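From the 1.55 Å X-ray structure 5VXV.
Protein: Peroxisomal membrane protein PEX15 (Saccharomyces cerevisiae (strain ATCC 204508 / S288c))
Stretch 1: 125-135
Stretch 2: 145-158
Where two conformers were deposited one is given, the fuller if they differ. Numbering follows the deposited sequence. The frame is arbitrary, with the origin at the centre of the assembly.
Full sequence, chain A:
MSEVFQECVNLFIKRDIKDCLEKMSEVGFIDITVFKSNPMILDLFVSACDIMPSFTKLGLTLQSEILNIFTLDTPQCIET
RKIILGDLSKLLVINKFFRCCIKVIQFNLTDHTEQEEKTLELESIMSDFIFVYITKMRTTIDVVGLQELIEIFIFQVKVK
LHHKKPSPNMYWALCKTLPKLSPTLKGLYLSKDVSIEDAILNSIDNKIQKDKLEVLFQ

Stretch 1 (125-135) IMSDFIFVYIT
Stretch 2, residues 145-158: GLQELIEIFIFQVK

Residues 125-135 and 145-158 of PEX15 are both helical throughout, and each helix extends beyond its stretch in both directions. They pack antiparallel, with a signed crossing angle of -161° and a closest axial approach of 11.0 Å. The register is set by two pairs, with the CA atoms of Met-126 and Phe-153 7.3 Å apart and those of Ile-130 and Leu-149 8.1 Å apart.

The first helix is regular through Tyr-133, with phi -56 to -71° and psi -39 to -49°; Ile-134 (-72/-19) and Thr-135 (-84/-57) depart from it. Its i to i-4 bonds include Ile-130 N to Met-126 O at 2.8 Å. The second starts equally regularly, Leu-149 N donating to Gly-145 O at 2.9 Å, but widens into a pi-type turn over 152-158. There Val-157 N bonds to Ile-152 O at 3.2 Å and Lys-158 N to Phe-153 O at 3.0 Å, while the bond from Val-157 N to Phe-153 O, 3.3 Å, is weak. Phi reaches -90° at Gln-156 and -97° at Val-157, whose psi is -62°.

No hydrogen bond crosses between the stretches; the 503 Å² they bury together is lined mainly by apolar side chains, so the contact rests on van der Waals packing and the exclusion of solvent from methyl groups, rings and the selenium. Selenomethionine Met-126 (m, t, p) points toward the second helix and fits as a knob among Leu-149, Ile-152, Phe-153 and Val-157. Met-126 CE lies 3.7 Å from Leu-149 CD1 and 3.8 Å from Ile-152 CG2, and Met-126 SE 3.9 Å from Val-157 CG2. Met-126 CB approaches the edge of the Phe-153 ring (chi1 t, chi2 -89°), 4.0 Å from Phe-153 CD2.

One turn along, Leu-149 (t, p) meets two residues through the same methyl: Leu-149 CD2 is 3.8 Å from Ile-130 CG1 and 3.9 Å from Phe-129 CE2, at the edge of the Phe-129 ring (chi1 t, chi2 76°). Ile-130 (m, t) leaves its backbone sideways, yet its end comes nearer the partner helix, as does that of Ile-150 (m, m); Ile-130 CD1 and Ile-150 CD1 meet at 3.6 Å.

Leu-146 (t, p) closes the contact more loosely. Leu-146 CD1 is 4.3 Å from Tyr-133 CD2, oblique to that ring (chi1 t, chi2 82°), and Leu-146 CD2 is 4.2 Å from CG2 of Ile-134 (p, t). Tyr-133 OH is hydrogen-bonded elsewhere in the structure.

Away from the interface, Thr-135 OG1 (chi1 m) donates to Phe-131 O at 2.8 Å, and Gln-147 NE2 to Glu-151 OE2 at 3.2 Å.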

# COMPACT_ATOMS: atom_id res chain seq x y z
N ILE A 125 4.91 8.21 7.31
CA ILE A 125 3.76 7.41 7.75
C ILE A 125 4.13 5.94 7.77
O ILE A 125 3.84 5.22 8.73
CB ILE A 125 2.55 7.69 6.84
CG1 ILE A 125 1.97 9.07 7.15
CG2 ILE A 125 1.47 6.61 7.02
CD1 ILE A 125 0.98 9.57 6.12
N MSE A 126 4.77 5.46 6.71
CA MSE A 126 5.08 4.04 6.59
C MSE A 126 6.18 3.61 7.57
O MSE A 126 6.06 2.56 8.20
CB MSE A 126 5.48 3.70 5.16
CG MSE A 126 4.32 3.78 4.18
SE MSE A 126 4.78 3.08 2.42
CE MSE A 126 4.85 1.18 2.85
N SER A 127 7.24 4.41 7.71
CA SER A 127 8.31 4.03 8.62
C SER A 127 7.84 4.09 10.07
O SER A 127 8.19 3.23 10.88
CB SER A 127 9.54 4.90 8.41
OG SER A 127 9.25 6.28 8.54
N ASP A 128 7.03 5.10 10.42
CA ASP A 128 6.42 5.12 11.74
C ASP A 128 5.58 3.86 11.98
O ASP A 128 5.63 3.27 13.06
CB ASP A 128 5.55 6.36 11.92
CG ASP A 128 6.37 7.62 12.17
OD1 ASP A 128 7.56 7.52 12.52
OD2 ASP A 128 5.79 8.72 12.01
N PHE A 129 4.81 3.45 10.97
CA PHE A 129 3.97 2.27 11.16
C PHE A 129 4.80 1.01 11.29
O PHE A 129 4.46 0.11 12.07
CB PHE A 129 2.97 2.11 10.02
CG PHE A 129 2.23 0.81 10.10
CD1 PHE A 129 1.21 0.65 11.02
CD2 PHE A 129 2.60 -0.26 9.31
CE1 PHE A 129 0.55 -0.55 11.13
CE2 PHE A 129 1.94 -1.47 9.42
CZ PHE A 129 0.92 -1.61 10.33
N ILE A 130 5.87 0.89 10.50
CA ILE A 130 6.73 -0.28 10.59
C ILE A 130 7.23 -0.46 12.02
O ILE A 130 7.24 -1.58 12.56
CB ILE A 130 7.90 -0.18 9.59
CG1 ILE A 130 7.37 -0.31 8.16
CG2 ILE A 130 8.94 -1.27 9.85
CD1 ILE A 130 8.36 0.10 7.09
N PHE A 131 7.63 0.63 12.68
CA PHE A 131 8.08 0.53 14.06
C PHE A 131 6.95 0.05 14.96
O PHE A 131 7.15 -0.82 15.82
CB PHE A 131 8.61 1.88 14.55
CG PHE A 131 8.99 1.88 16.01
CD1 PHE A 131 10.27 1.54 16.40
CD2 PHE A 131 8.07 2.21 16.99
CE1 PHE A 131 10.63 1.52 17.73
CE2 PHE A 131 8.42 2.19 18.33
CZ PHE A 131 9.71 1.85 18.70
N VAL A 132 5.75 0.62 14.79
CA VAL A 132 4.60 0.18 15.58
C VAL A 132 4.38 -1.31 15.39
O VAL A 132 4.16 -2.05 16.35
CB VAL A 132 3.35 0.99 15.20
CG1 VAL A 132 2.09 0.39 15.84
CG2 VAL A 132 3.50 2.45 15.62
N TYR A 133 4.42 -1.77 14.14
CA TYR A 133 4.07 -3.16 13.86
C TYR A 133 5.08 -4.12 14.49
O TYR A 133 4.68 -5.08 15.16
CB TYR A 133 3.98 -3.41 12.35
CG TYR A 133 3.52 -4.82 12.05
CD1 TYR A 133 2.18 -5.15 12.10
CD2 TYR A 133 4.44 -5.81 11.77
CE1 TYR A 133 1.76 -6.45 11.84
CE2 TYR A 133 4.03 -7.11 11.51
CZ TYR A 133 2.69 -7.42 11.56
OH TYR A 133 2.29 -8.71 11.31
N ILE A 134 6.38 -3.89 14.28
CA ILE A 134 7.36 -4.85 14.76
C ILE A 134 7.50 -4.81 16.28
O ILE A 134 8.02 -5.76 16.87
CB ILE A 134 8.73 -4.64 14.08
CG1 ILE A 134 9.34 -3.29 14.47
CG2 ILE A 134 8.59 -4.77 12.57
CD1 ILE A 134 10.76 -3.09 13.95
N THR A 135 7.06 -3.72 16.91
CA THR A 135 7.05 -3.63 18.36
C THR A 135 5.80 -4.28 18.94
O THR A 135 5.88 -5.20 19.76
CB THR A 135 7.13 -2.16 18.80
OG1 THR A 135 8.32 -1.56 18.27
CG2 THR A 135 7.15 -2.04 20.33
N GLY A 145 3.41 -10.92 5.17
CA GLY A 145 2.90 -9.56 5.09
C GLY A 145 3.97 -8.53 5.39
O GLY A 145 4.00 -7.45 4.78
N LEU A 146 4.86 -8.83 6.34
CA LEU A 146 5.91 -7.89 6.69
C LEU A 146 6.94 -7.77 5.58
O LEU A 146 7.37 -6.66 5.25
CB LEU A 146 6.58 -8.31 8.00
CG LEU A 146 7.71 -7.41 8.50
CD1 LEU A 146 7.27 -5.95 8.59
CD2 LEU A 146 8.20 -7.89 9.86
N GLN A 147 7.34 -8.89 4.96
CA GLN A 147 8.19 -8.81 3.78
C GLN A 147 7.56 -7.92 2.72
O GLN A 147 8.23 -7.05 2.15
CB GLN A 147 8.45 -10.21 3.20
CG GLN A 147 9.36 -10.17 1.96
CD GLN A 147 9.48 -11.50 1.26
OE1 GLN A 147 8.86 -12.49 1.65
NE2 GLN A 147 10.27 -11.53 0.20
N GLU A 148 6.27 -8.11 2.45
CA GLU A 148 5.60 -7.30 1.44
C GLU A 148 5.62 -5.83 1.81
O GLU A 148 5.84 -4.96 0.95
CB GLU A 148 4.16 -7.79 1.24
CG GLU A 148 3.41 -7.04 0.13
CD GLU A 148 2.01 -7.57 -0.10
OE1 GLU A 148 1.15 -7.42 0.80
OE2 GLU A 148 1.75 -8.13 -1.18
N LEU A 149 5.39 -5.52 3.09
CA LEU A 149 5.36 -4.13 3.54
C LEU A 149 6.70 -3.45 3.28
O LEU A 149 6.76 -2.33 2.77
CB LEU A 149 4.99 -4.08 5.02
CG LEU A 149 5.07 -2.71 5.71
CD1 LEU A 149 4.12 -1.72 5.05
CD2 LEU A 149 4.78 -2.86 7.19
N ILE A 150 7.80 -4.11 3.64
CA ILE A 150 9.11 -3.50 3.43
C ILE A 150 9.40 -3.36 1.95
O ILE A 150 9.99 -2.37 1.51
CB ILE A 150 10.21 -4.32 4.14
CG1 ILE A 150 9.89 -4.48 5.64
CG2 ILE A 150 11.57 -3.64 3.97
CD1 ILE A 150 9.71 -3.18 6.40
N GLU A 151 8.96 -4.33 1.14
CA GLU A 151 9.24 -4.25 -0.29
C GLU A 151 8.40 -3.18 -0.97
O GLU A 151 8.85 -2.58 -1.95
CB GLU A 151 9.05 -5.63 -0.92
CG GLU A 151 10.14 -6.61 -0.47
CD GLU A 151 10.18 -7.89 -1.27
OE1 GLU A 151 9.29 -8.10 -2.13
OE2 GLU A 151 11.11 -8.70 -1.04
N ILE A 152 7.20 -2.88 -0.45
CA ILE A 152 6.48 -1.70 -0.93
C ILE A 152 7.30 -0.44 -0.65
O ILE A 152 7.49 0.40 -1.53
CB ILE A 152 5.09 -1.61 -0.27
CG1 ILE A 152 4.19 -2.74 -0.75
CG2 ILE A 152 4.43 -0.26 -0.59
CD1 ILE A 152 2.91 -2.88 0.06
N PHE A 153 7.78 -0.30 0.58
CA PHE A 153 8.55 0.87 0.95
C PHE A 153 9.75 1.05 0.02
O PHE A 153 9.99 2.15 -0.50
CB PHE A 153 9.00 0.76 2.41
CG PHE A 153 9.72 1.97 2.92
CD1 PHE A 153 11.10 2.09 2.78
CD2 PHE A 153 9.03 2.99 3.56
CE1 PHE A 153 11.76 3.20 3.26
CE2 PHE A 153 9.70 4.11 4.03
CZ PHE A 153 11.06 4.21 3.88
N ILE A 154 10.51 -0.02 -0.21
CA ILE A 154 11.73 0.09 -0.99
C ILE A 154 11.41 0.24 -2.48
O ILE A 154 11.88 1.18 -3.13
CB ILE A 154 12.65 -1.12 -0.73
CG1 ILE A 154 13.12 -1.10 0.72
CG2 ILE A 154 13.84 -1.11 -1.69
CD1 ILE A 154 13.94 -2.31 1.14
N PHE A 155 10.61 -0.67 -3.03
CA PHE A 155 10.47 -0.72 -4.49
C PHE A 155 9.45 0.28 -5.01
O PHE A 155 9.63 0.84 -6.10
CB PHE A 155 10.09 -2.14 -4.93
CG PHE A 155 11.15 -3.17 -4.65
CD1 PHE A 155 12.46 -2.96 -5.06
CD2 PHE A 155 10.84 -4.33 -3.97
CE1 PHE A 155 13.44 -3.90 -4.79
CE2 PHE A 155 11.82 -5.27 -3.71
CZ PHE A 155 13.12 -5.06 -4.12
N GLN A 156 8.37 0.53 -4.27
CA GLN A 156 7.36 1.45 -4.76
C GLN A 156 7.61 2.89 -4.33
O GLN A 156 7.29 3.82 -5.09
CB GLN A 156 5.97 1.01 -4.29
CG GLN A 156 5.57 -0.37 -4.79
CD GLN A 156 4.07 -0.53 -4.97
OE1 GLN A 156 3.36 0.44 -5.20
NE2 GLN A 156 3.60 -1.77 -4.88
N VAL A 157 8.18 3.11 -3.14
CA VAL A 157 8.36 4.47 -2.64
C VAL A 157 9.78 4.96 -2.94
O VAL A 157 9.96 5.94 -3.67
CB VAL A 157 8.05 4.55 -1.13
CG1 VAL A 157 8.15 5.99 -0.64
CG2 VAL A 157 6.65 4.00 -0.86
N LYS A 158 10.79 4.28 -2.40
CA LYS A 158 12.16 4.77 -2.57
C LYS A 158 12.60 4.70 -4.03
O LYS A 158 13.30 5.59 -4.52
CB LYS A 158 13.13 3.99 -1.68
CG LYS A 158 12.82 4.00 -0.19
CD LYS A 158 12.58 5.40 0.39
CE LYS A 158 13.80 6.30 0.25
NZ LYS A 158 13.69 7.52 1.10